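Local coordinates for Phi class glutathione transferase GSTF1 (Populus tremula x Populus tremuloides, PDB 4RI6), which probably conjugates glutathione to electrophilic compounds such as organic halides, releasing the halide, in the detoxification chemistry of a poplar Phi class transferase, at residues A[20-25]-A[74-79]. Numbering follows the deposited sequence.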
ATOM      1  N   LEU A  20      11.180   8.603   9.443  1.00 19.49           N
ATOM      2  CA  LEU A  20      11.933   9.102  10.584  1.00 19.69           C
ATOM      3  C   LEU A  20      11.504   8.428  11.866  1.00 20.18           C
ATOM      4  O   LEU A  20      12.337   8.053  12.689  1.00 21.12           O
ATOM      5  CB  LEU A  20      11.779  10.620  10.725  1.00 20.17           C
ATOM      6  CG  LEU A  20      12.382  11.466   9.610  1.00 22.59           C
ATOM      7  CD1 LEU A  20      12.142  12.936   9.871  1.00 22.16           C
ATOM      8  CD2 LEU A  20      13.877  11.221   9.501  1.00 24.03           C
ATOM      9  N   ALA A  21      10.198   8.280  12.052  1.00 20.91           N
ATOM     10  CA  ALA A  21       9.695   7.655  13.255  1.00 21.00           C
ATOM     11  C   ALA A  21      10.188   6.214  13.335  1.00 20.68           C
ATOM     12  O   ALA A  21      10.534   5.731  14.420  1.00 22.06           O
ATOM     13  CB  ALA A  21       8.180   7.712  13.291  1.00 20.69           C
ATOM     14  N   THR A  22      10.223   5.532  12.192  1.00 19.31           N
ATOM     15  CA  THR A  22      10.707   4.161  12.143  1.00 19.56           C
ATOM     16  C   THR A  22      12.186   4.062  12.486  1.00 21.51           C
ATOM     17  O   THR A  22      12.580   3.220  13.289  1.00 22.86           O
ATOM     18  CB  THR A  22      10.437   3.552  10.755  1.00 18.65           C
ATOM     19  OG1 THR A  22       9.025   3.589  10.516  1.00 18.27           O
ATOM     20  CG2 THR A  22      10.949   2.111  10.665  1.00 19.82           C
ATOM     21  N   LEU A  23      13.000   4.932  11.897  1.00 20.87           N
ATOM     22  CA  LEU A  23      14.421   4.949  12.195  1.00 22.56           C
ATOM     23  C   LEU A  23      14.646   5.128  13.688  1.00 22.85           C
ATOM     24  O   LEU A  23      15.491   4.471  14.282  1.00 23.70           O
ATOM     25  CB  LEU A  23      15.117   6.059  11.408  1.00 23.17           C
ATOM     26  CG  LEU A  23      15.213   5.789   9.907  1.00 23.63           C
ATOM     27  CD1 LEU A  23      15.532   7.054   9.157  1.00 23.04           C
ATOM     28  CD2 LEU A  23      16.276   4.744   9.655  1.00 24.02           C
ATOM     29  N   ILE A  24      13.874   6.018  14.299  1.00 22.25           N
ATOM     30  CA  ILE A  24      14.069   6.333  15.711  1.00 22.29           C
ATOM     31  C   ILE A  24      13.626   5.158  16.597  1.00 23.05           C
ATOM     32  O   ILE A  24      14.337   4.784  17.528  1.00 24.22           O
ATOM     33  CB  ILE A  24      13.320   7.613  16.089  1.00 22.39           C
ATOM     34  CG1 ILE A  24      13.964   8.816  15.392  1.00 22.69           C
ATOM     35  CG2 ILE A  24      13.351   7.815  17.596  1.00 22.74           C
ATOM     36  CD1 ILE A  24      13.108  10.076  15.384  1.00 23.55           C
ATOM     37  N   GLU A  25      12.479   4.556  16.282  1.00 23.34           N
ATOM     38  CA  GLU A  25      12.055   3.337  16.954  1.00 23.78           C
ATOM     39  C   GLU A  25      13.101   2.248  16.838  1.00 24.72           C
ATOM     40  O   GLU A  25      13.326   1.492  17.785  1.00 26.36           O
ATOM     41  CB  GLU A  25      10.733   2.834  16.371  1.00 24.09           C
ATOM     42  CG  GLU A  25       9.514   3.670  16.763  1.00 25.44           C
ATOM     43  CD  GLU A  25       8.976   3.384  18.169  1.00 26.38           C
ATOM     44  OE1 GLU A  25       9.216   2.284  18.712  1.00 27.40           O
ATOM     45  OE2 GLU A  25       8.285   4.267  18.721  1.00 25.97           O
ATOM     46  N   ARG A  74       9.889  -1.198   5.847  1.00 18.93           N
ATOM     47  CA  ARG A  74      10.000  -2.641   5.970  1.00 19.60           C
ATOM     48  C   ARG A  74      11.463  -3.075   5.864  1.00 20.47           C
ATOM     49  O   ARG A  74      11.901  -3.976   6.560  1.00 21.27           O
ATOM     50  CB  ARG A  74       9.144  -3.362   4.918  1.00 19.61           C
ATOM     51  CG  ARG A  74       7.719  -3.548   5.388  1.00 21.30           C
ATOM     52  CD  ARG A  74       6.893  -4.471   4.514  1.00 24.09           C
ATOM     53  NE  ARG A  74       6.588  -3.842   3.261  1.00 25.78           N
ATOM     54  CZ  ARG A  74       5.483  -3.150   2.987  1.00 24.27           C
ATOM     55  NH1 ARG A  74       4.502  -2.996   3.850  1.00 23.72           N
ATOM     56  NH2 ARG A  74       5.349  -2.620   1.804  1.00 24.55           N
ATOM     57  N   TYR A  75      12.220  -2.435   4.987  1.00 19.78           N
ATOM     58  CA  TYR A  75      13.636  -2.764   4.852  1.00 20.83           C
ATOM     59  C   TYR A  75      14.373  -2.467   6.152  1.00 21.33           C
ATOM     60  O   TYR A  75      15.154  -3.281   6.637  1.00 21.49           O
ATOM     61  CB  TYR A  75      14.264  -1.982   3.702  1.00 21.44           C
ATOM     62  CG  TYR A  75      15.763  -2.097   3.644  1.00 22.01           C
ATOM     63  CD1 TYR A  75      16.366  -3.289   3.258  1.00 22.69           C
ATOM     64  CD2 TYR A  75      16.579  -1.020   3.976  1.00 22.66           C
ATOM     65  CE1 TYR A  75      17.712  -3.409   3.193  1.00 23.46           C
ATOM     66  CE2 TYR A  75      17.943  -1.132   3.922  1.00 23.19           C
ATOM     67  CZ  TYR A  75      18.504  -2.335   3.533  1.00 23.70           C
ATOM     68  OH  TYR A  75      19.867  -2.477   3.454  1.00 24.82           O
ATOM     69  N   ILE A  76      14.105  -1.301   6.722  1.00 20.97           N
ATOM     70  CA  ILE A  76      14.733  -0.906   7.978  1.00 21.54           C
ATOM     71  C   ILE A  76      14.429  -1.942   9.060  1.00 22.38           C
ATOM     72  O   ILE A  76      15.316  -2.388   9.787  1.00 22.67           O
ATOM     73  CB  ILE A  76      14.243   0.496   8.409  1.00 21.55           C
ATOM     74  CG1 ILE A  76      14.808   1.570   7.484  1.00 23.14           C
ATOM     75  CG2 ILE A  76      14.642   0.804   9.856  1.00 21.33           C
ATOM     76  CD1 ILE A  76      14.147   2.923   7.609  1.00 24.08           C
ATOM     77  N   CYS A  77      13.169  -2.337   9.158  1.00 22.33           N
ATOM     78  CA  CYS A  77      12.769  -3.303  10.167  1.00 22.51           C
ATOM     79  C   CYS A  77      13.420  -4.679   9.930  1.00 23.66           C
ATOM     80  O   CYS A  77      13.773  -5.387  10.884  1.00 25.41           O
ATOM     81  CB  CYS A  77      11.241  -3.397  10.205  1.00 22.03           C
ATOM     82  SG  CYS A  77      10.444  -1.924  10.942  1.00 21.49           S
ATOM     83  N   ASP A  78      13.615  -5.033   8.666  0.54 24.83           N
ATOM     84  CA  ASP A  78      14.254  -6.294   8.312  0.54 26.70           C
ATOM     85  C   ASP A  78      15.755  -6.265   8.617  0.54 25.99           C
ATOM     86  O   ASP A  78      16.288  -7.130   9.324  0.54 25.85           O
ATOM     87  CB  ASP A  78      14.021  -6.573   6.825  0.54 29.86           C
ATOM     88  CG  ASP A  78      14.106  -8.045   6.473  0.54 35.50           C
ATOM     89  OD1 ASP A  78      14.670  -8.830   7.260  0.54 39.07           O
ATOM     90  OD2 ASP A  78      13.622  -8.411   5.379  0.54 36.17           O
ATOM     91  N   LYS A  79      16.432  -5.258   8.078  1.00 25.53           N
ATOM     92  CA  LYS A  79      17.875  -5.112   8.265  1.00 26.91           C
ATOM     93  C   LYS A  79      18.282  -4.993   9.723  1.00 28.25           C
ATOM     94  O   LYS A  79      19.311  -5.524  10.138  1.00 29.62           O
ATOM     95  CB  LYS A  79      18.376  -3.885   7.511  1.00 28.12           C
ATOM     96  CG  LYS A  79      19.878  -3.667   7.636  1.00 29.44           C
ATOM     97  CD  LYS A  79      20.347  -2.459   6.849  1.00 30.46           C
ATOM     98  CE  LYS A  79      21.830  -2.225   7.053  1.00 32.05           C
ATOM     99  NZ  LYS A  79      22.262  -0.904   6.505  1.00 33.42           N
TER
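Ile76 reaches from 74-79 into the notch between Thr22 and Leu23 on 20-25, with one branch for each. Its CD1 meets Leu23 CD2 at 3.5 Å, tighter than usual for two methyls, and the two side chains lie nearly at right angles. The other branch, CG2, rests 4.0 Å from Thr22 CG2. That threonine methyl also lies 4.1 Å from Cys77 SG, so the sulfur borders the contact on the side away from Leu23. Thr22 presents carbon here because CG2 stands anti to its backbone N (chi1 -59° for OG1), while OG1 turns back along its own helix to hydrogen-bond the carbonyl O of Arg18. The four touching residues are all buried and meet through side-chain carbons and the Cys77 sulfur; the area is small, 174 Å². Segments 20-25 and 74-79 run almost parallel, 9° between their directions, and their axes come within 10.0 Å. Leu23 and Ile76 are level, 7.2 Å from CA to CA. Leu23 also packs on Val5 and Ile7 of strand 5-8, touching helix and sheet alike, and Thr22 touches Phe164 and Leu167 of helix 164-179. Arg74 forms salt bridges with Asp100 and Glu104 of the second subunit. Two helices side by side on one face of a four-stranded mixed sheet, turned toward the all-helical domain, are characteristic of the thioredoxin-like N-terminal domain of glutathione transferases.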